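Local coordinates for protein TagI restriction endonuclease (Thermocrispum agreste, PDB 6GHS) that probably recognises DNA carrying 5-methylcytosine or 5-hydroxymethylcytosine through its SRA domain and cuts that DNA with an HNH nuclease domain, at residues 209-214 and 280-285; 224-229 and 249-254. All blocks are in the same frame, centred on the assembly; numbering follows the deposited sequence. Where two conformers were deposited one is given.

Interaction 1: 209-214 and 280-285; sequences RCQVCG and GPLRVH. With ZN (zinc ion), chain B.
The backbones of 209-214 and 280-285 come nearest at Gln211 and Arg283, where a nearly straight hydrogen bond of 3.0 Å runs from Arg283 N to an in-plane lone pair of Gln211 O. Residues 209-214 turn as a zinc knuckle: Cys210 SG binds the zinc at 2.4 Å while accepting hydrogen bonds from Val212 N and Cys213 N, which would probably stabilise the thiolate. Cys213 supplies the second sulfur. Glycine suits position 214 because, at its positive phi (84°), a CB would press on the preceding carbonyl oxygen.

Gln211, extended beyond CG, donates from NE2 to Arg283 O at 2.9 Å, nearly along the C=O axis, though the N-H itself is bent (146°). Leu282 CD1 packs 3.8 Å from Gln211 CB, an apolar neighbour for the methylene part of the Gln211 side chain. Arg283 reaches along the knuckle, its CD 3.9 Å from Gly214 CA. In the conformer described, Arg209 NE stands over the centre of the Arg283 guanidinium face with the planes 65° apart, a close approach of like charges. A water links Arg209 O to Arg283 NH1, the latter bond weak.

Gln211 OE1 accepts from Cys248 N of strand 246-249, and its side chain also touches helix 196-206. Leu282, just past strand 278-281, packs on Val270 of strand 269-271.

Interaction 2: 224-229 and 249-254; sequences YSQGAH and LCPNDH. With ZN (zinc ion), chain B.
The His254 ring is covered on one face by the Ala228 methyl, a CH-pi contact with CB 3.8 Å from the centroid, while Gln226 CG lies in plane at its edge and Gln226 NE2 approaches ND1 tilted from the ring plane; Tyr224 offers its ring edge to Pro251 CG. This is the beta-beta-alpha core of an HNH (His-Me finger) nuclease: strand 223-229 pairs antiparallel with strand 246-249, and helix 251-258 packs across them. Gln226 and Leu249 form a hydrogen-bonded pair, Gln226 N to Leu249 O and Leu249 N to Gln226 O both 2.9 Å.

A glutamine suits position 226 because its amide bonds both ways: OE1 accepts from Tyr224 OH on a lone pair, consistent with this flip of the amide, and Gln226 NE2 donates to His254 ND1 at 2.8 Å. An alanine here, lacking the amide, would probably leave the His254 ring less firmly oriented and the Tyr224 hydroxyl without this acceptor. The His254 side chain is about 3 Å (nearest atoms) from a bound sodium ion. Ala228 CB, small enough to sit under the ring, also meets Leu249 CD1. Cys250 N-caps helix 251-258, its SG accepting from Asp253 N while binding zinc at 2.2 Å.

Overall arrangement
Interaction 2 and the 209-214 side of interaction 1 belong to the HNH nuclease part of the chain; the centres of the two contacts are 11 Å apart, and they meet at one zinc ion. Interaction 1 brings Cys210 and Cys213, interaction 2 brings Cys250 and Asp253, and together these complete the site. Along the chain the order is 209-214, 224-229, 249-254, 280-285, so interaction 2 is nested within the loop that interaction 1 closes. Strand 246-249 runs next to both. The zinc thus crosslinks the knuckle, which packs on the residues just after strand 278-281, to the beta-beta-alpha core, consistent with stabilising the nuclease fold; Asn252 of helix 251-258 also meets Asn252 of the second subunit.

Interaction 1: 209-214 and 280-285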
loop_
_atom_site.group_PDB
_atom_site.type_symbol
_atom_site.label_atom_id
_atom_site.label_comp_id
_atom_site.label_asym_id
_atom_site.label_seq_id
_atom_site.Cartn_x
_atom_site.Cartn_y
_atom_site.Cartn_z
ATOM N N ARG A 209 0.187 15.094 -12.531
ATOM C CA ARG A 209 0.542 14.509 -13.819
ATOM C C ARG A 209 1.771 13.687 -13.612
ATOM O O ARG A 209 2.735 14.149 -13.002
ATOM C CB ARG A 209 0.859 15.557 -14.872
ATOM C CG ARG A 209 -0.364 16.226 -15.455
ATOM C CD ARG A 209 0.012 17.335 -16.433
ATOM N NE ARG A 209 0.210 16.815 -17.789
ATOM C CZ ARG A 209 -0.758 16.599 -18.689
ATOM N NH1 ARG A 209 -2.050 16.840 -18.416
ATOM N NH2 ARG A 209 -0.426 16.123 -19.891
ATOM N N CYS A 210 1.739 12.470 -14.141
ATOM C CA CYS A 210 2.893 11.605 -14.107
ATOM C C CYS A 210 4.013 12.233 -14.905
ATOM O O CYS A 210 3.826 12.632 -16.065
ATOM C CB CYS A 210 2.572 10.247 -14.692
ATOM S SG CYS A 210 3.948 9.106 -14.530
ATOM N N GLN A 211 5.180 12.310 -14.275
ATOM C CA GLN A 211 6.357 12.855 -14.926
ATOM C C GLN A 211 6.875 11.954 -16.063
ATOM O O GLN A 211 7.630 12.405 -16.915
ATOM C CB GLN A 211 7.451 13.167 -13.900
ATOM C CG GLN A 211 7.074 14.288 -12.938
ATOM C CD GLN A 211 8.225 14.749 -12.051
ATOM O OE1 GLN A 211 8.146 14.657 -10.824
ATOM N NE2 GLN A 211 9.297 15.264 -12.667
ATOM N N VAL A 212 6.447 10.696 -16.100
ATOM C CA VAL A 212 6.878 9.764 -17.142
ATOM C C VAL A 212 5.896 9.668 -18.311
ATOM O O VAL A 212 6.308 9.875 -19.449
ATOM C CB VAL A 212 7.118 8.365 -16.555
ATOM C CG1 VAL A 212 7.503 7.393 -17.660
ATOM C CG2 VAL A 212 8.184 8.432 -15.459
ATOM N N CYS A 213 4.626 9.342 -18.027
ATOM C CA CYS A 213 3.610 9.069 -19.077
ATOM C C CYS A 213 2.603 10.204 -19.307
ATOM O O CYS A 213 1.759 10.116 -20.207
ATOM C CB CYS A 213 2.860 7.746 -18.804
ATOM S SG CYS A 213 1.726 7.778 -17.408
ATOM N N GLY A 214 2.669 11.251 -18.493
ATOM C CA GLY A 214 1.843 12.427 -18.710
ATOM C C GLY A 214 0.426 12.405 -18.163
ATOM O O GLY A 214 -0.188 13.467 -18.076
ATOM N N GLY A 280 11.316 8.673 -23.666
ATOM C CA GLY A 280 11.028 10.089 -23.892
ATOM C C GLY A 280 11.596 10.932 -22.759
ATOM O O GLY A 280 12.207 10.390 -21.840
ATOM N N PRO A 281 11.417 12.268 -22.817
ATOM C CA PRO A 281 11.958 13.131 -21.770
ATOM C C PRO A 281 11.051 13.168 -20.558
ATOM O O PRO A 281 9.825 13.036 -20.695
ATOM C CB PRO A 281 12.008 14.504 -22.437
ATOM C CG PRO A 281 10.871 14.477 -23.389
ATOM C CD PRO A 281 10.705 13.047 -23.848
ATOM N N LEU A 282 11.670 13.345 -19.390
ATOM C CA LEU A 282 10.956 13.552 -18.125
ATOM C C LEU A 282 10.257 14.907 -18.180
ATOM O O LEU A 282 10.861 15.880 -18.606
ATOM C CB LEU A 282 11.948 13.523 -16.953
ATOM C CG LEU A 282 11.461 13.471 -15.502
ATOM C CD1 LEU A 282 10.874 12.117 -15.146
ATOM C CD2 LEU A 282 12.615 13.772 -14.558
ATOM N N ARG A 283 8.991 14.957 -17.771
ATOM C CA ARG A 283 8.267 16.219 -17.649
ATOM C C ARG A 283 8.829 16.948 -16.441
ATOM O O ARG A 283 8.810 16.411 -15.331
ATOM C CB ARG A 283 6.759 15.990 -17.480
ATOM C CG ARG A 283 6.132 15.146 -18.587
ATOM C CD ARG A 283 4.604 15.212 -18.622
ATOM N NE ARG A 283 4.106 16.525 -19.016
ATOM C CZ ARG A 283 3.732 17.454 -18.148
ATOM N NH1 ARG A 283 3.787 17.205 -16.852
ATOM N NH2 ARG A 283 3.299 18.624 -18.571
ATOM N N VAL A 284 9.344 18.157 -16.673
ATOM C CA VAL A 284 9.988 18.977 -15.634
ATOM C C VAL A 284 9.115 20.207 -15.342
ATOM O O VAL A 284 8.299 20.618 -16.172
ATOM C CB VAL A 284 11.420 19.375 -16.061
ATOM C CG1 VAL A 284 12.222 19.953 -14.893
ATOM C CG2 VAL A 284 12.150 18.161 -16.623
ATOM N N HIS A 285 9.252 20.745 -14.132
ATOM C CA HIS A 285 8.629 22.004 -13.749
ATOM C C HIS A 285 9.706 22.899 -13.107
ATOM O O HIS A 285 10.531 22.402 -12.335
ATOM C CB HIS A 285 7.475 21.738 -12.791
ATOM C CG HIS A 285 6.725 22.968 -12.398
ATOM N ND1 HIS A 285 7.048 23.705 -11.280
ATOM C CD2 HIS A 285 5.673 23.597 -12.974
ATOM C CE1 HIS A 285 6.224 24.731 -11.180
ATOM N NE2 HIS A 285 5.382 24.689 -12.197
HETATM ZN ZN ZN B . 2.776 7.404 -15.800
HETATM O O HOH W 1 4.289 15.853 -14.604
#

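Interaction 2: 224-229 and 249-254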
loop_
_atom_site.group_PDB
_atom_site.type_symbol
_atom_site.label_atom_id
_atom_site.label_comp_id
_atom_site.label_asym_id
_atom_site.label_seq_id
_atom_site.Cartn_x
_atom_site.Cartn_y
_atom_site.Cartn_z
ATOM N N TYR A 224 -5.474 12.320 -8.977
ATOM C CA TYR A 224 -4.759 11.396 -8.111
ATOM C C TYR A 224 -3.362 11.053 -8.641
ATOM O O TYR A 224 -3.192 10.762 -9.820
ATOM C CB TYR A 224 -5.553 10.100 -7.969
ATOM C CG TYR A 224 -4.792 9.076 -7.178
ATOM C CD1 TYR A 224 -4.767 9.132 -5.794
ATOM C CD2 TYR A 224 -4.043 8.092 -7.806
ATOM C CE1 TYR A 224 -4.049 8.216 -5.050
ATOM C CE2 TYR A 224 -3.317 7.181 -7.063
ATOM C CZ TYR A 224 -3.331 7.250 -5.687
ATOM O OH TYR A 224 -2.618 6.363 -4.947
ATOM N N SER A 225 -2.369 11.031 -7.763
ATOM C CA SER A 225 -1.031 10.594 -8.150
ATOM C C SER A 225 -0.280 10.066 -6.938
ATOM O O SER A 225 -0.817 10.042 -5.826
ATOM C CB SER A 225 -0.265 11.739 -8.818
ATOM O OG SER A 225 0.063 12.768 -7.898
ATOM N N GLN A 226 0.950 9.621 -7.165
ATOM C CA GLN A 226 1.797 9.106 -6.112
ATOM C C GLN A 226 3.129 9.854 -6.102
ATOM O O GLN A 226 3.720 10.118 -7.143
ATOM C CB GLN A 226 1.995 7.587 -6.280
ATOM C CG GLN A 226 1.043 6.731 -5.436
ATOM C CD GLN A 226 0.765 5.349 -6.025
ATOM O OE1 GLN A 226 -0.384 4.909 -6.070
ATOM N NE2 GLN A 226 1.814 4.663 -6.479
ATOM N N GLY A 227 3.573 10.214 -4.906
ATOM C CA GLY A 227 4.906 10.761 -4.690
ATOM C C GLY A 227 5.894 9.626 -4.518
ATOM O O GLY A 227 5.738 8.776 -3.629
ATOM N N ALA A 228 6.914 9.618 -5.366
ATOM C CA ALA A 228 7.868 8.524 -5.439
ATOM C C ALA A 228 9.268 9.072 -5.203
ATOM O O ALA A 228 9.785 9.839 -6.023
ATOM C CB ALA A 228 7.773 7.847 -6.801
ATOM N N HIS A 229 9.870 8.681 -4.082
ATOM C CA HIS A 229 11.242 9.049 -3.797
ATOM C C HIS A 229 12.170 8.387 -4.793
ATOM O O HIS A 229 11.939 7.263 -5.203
ATOM C CB HIS A 229 11.649 8.643 -2.390
ATOM C CG HIS A 229 11.012 9.464 -1.315
ATOM N ND1 HIS A 229 9.887 9.054 -0.630
ATOM C CD2 HIS A 229 11.356 10.662 -0.789
ATOM C CE1 HIS A 229 9.560 9.971 0.263
ATOM N NE2 HIS A 229 10.437 10.955 0.193
ATOM N N LEU A 249 4.240 10.546 -9.969
ATOM C CA LEU A 249 4.013 9.450 -10.923
ATOM C C LEU A 249 2.634 8.820 -10.799
ATOM O O LEU A 249 2.058 8.806 -9.718
ATOM C CB LEU A 249 5.005 8.329 -10.681
ATOM C CG LEU A 249 6.485 8.640 -10.728
ATOM C CD1 LEU A 249 7.249 7.377 -10.368
ATOM C CD2 LEU A 249 6.886 9.126 -12.105
ATOM N N CYS A 250 2.147 8.227 -11.890
ATOM C CA CYS A 250 0.923 7.436 -11.850
ATOM C C CYS A 250 1.272 6.134 -11.156
ATOM O O CYS A 250 2.452 5.770 -11.095
ATOM C CB CYS A 250 0.375 7.152 -13.247
ATOM S SG CYS A 250 1.540 6.283 -14.295
ATOM N N PRO A 251 0.270 5.428 -10.614
ATOM C CA PRO A 251 0.548 4.163 -9.919
ATOM C C PRO A 251 1.328 3.122 -10.708
ATOM O O PRO A 251 2.179 2.470 -10.117
ATOM C CB PRO A 251 -0.836 3.641 -9.594
ATOM C CG PRO A 251 -1.623 4.884 -9.384
ATOM C CD PRO A 251 -1.098 5.903 -10.344
ATOM N N ASN A 252 1.056 2.991 -12.015
ATOM C CA ASN A 252 1.773 2.035 -12.897
ATOM C C ASN A 252 3.253 2.380 -12.994
ATOM O O ASN A 252 4.100 1.512 -12.793
ATOM C CB ASN A 252 1.168 1.965 -14.321
ATOM C CG ASN A 252 -0.176 1.245 -14.373
ATOM O OD1 ASN A 252 -0.756 0.914 -13.351
ATOM N ND2 ASN A 252 -0.681 1.021 -15.577
ATOM N N ASP A 253 3.565 3.637 -13.278
ATOM C CA ASP A 253 4.967 4.032 -13.387
ATOM C C ASP A 253 5.723 3.999 -12.062
ATOM O O ASP A 253 6.910 3.680 -12.060
ATOM C CB ASP A 253 5.127 5.387 -14.088
ATOM C CG ASP A 253 4.790 5.314 -15.577
ATOM O OD1 ASP A 253 5.054 4.281 -16.213
ATOM O OD2 ASP A 253 4.247 6.287 -16.124
ATOM N N HIS A 254 5.049 4.273 -10.945
ATOM C CA HIS A 254 5.672 4.092 -9.613
ATOM C C HIS A 254 6.253 2.667 -9.472
ATOM O O HIS A 254 7.417 2.498 -9.109
ATOM C CB HIS A 254 4.668 4.384 -8.477
ATOM C CG HIS A 254 5.297 4.572 -7.126
ATOM N ND1 HIS A 254 4.597 5.067 -6.051
ATOM C CD2 HIS A 254 6.555 4.336 -6.675
ATOM C CE1 HIS A 254 5.391 5.128 -4.997
ATOM N NE2 HIS A 254 6.585 4.687 -5.348
HETATM ZN ZN ZN B . 2.776 7.404 -15.800
HETATM O O HOH W 2 1.869 1.351 -7.151
HETATM O O HOH W 3 9.722 5.698 -5.183
#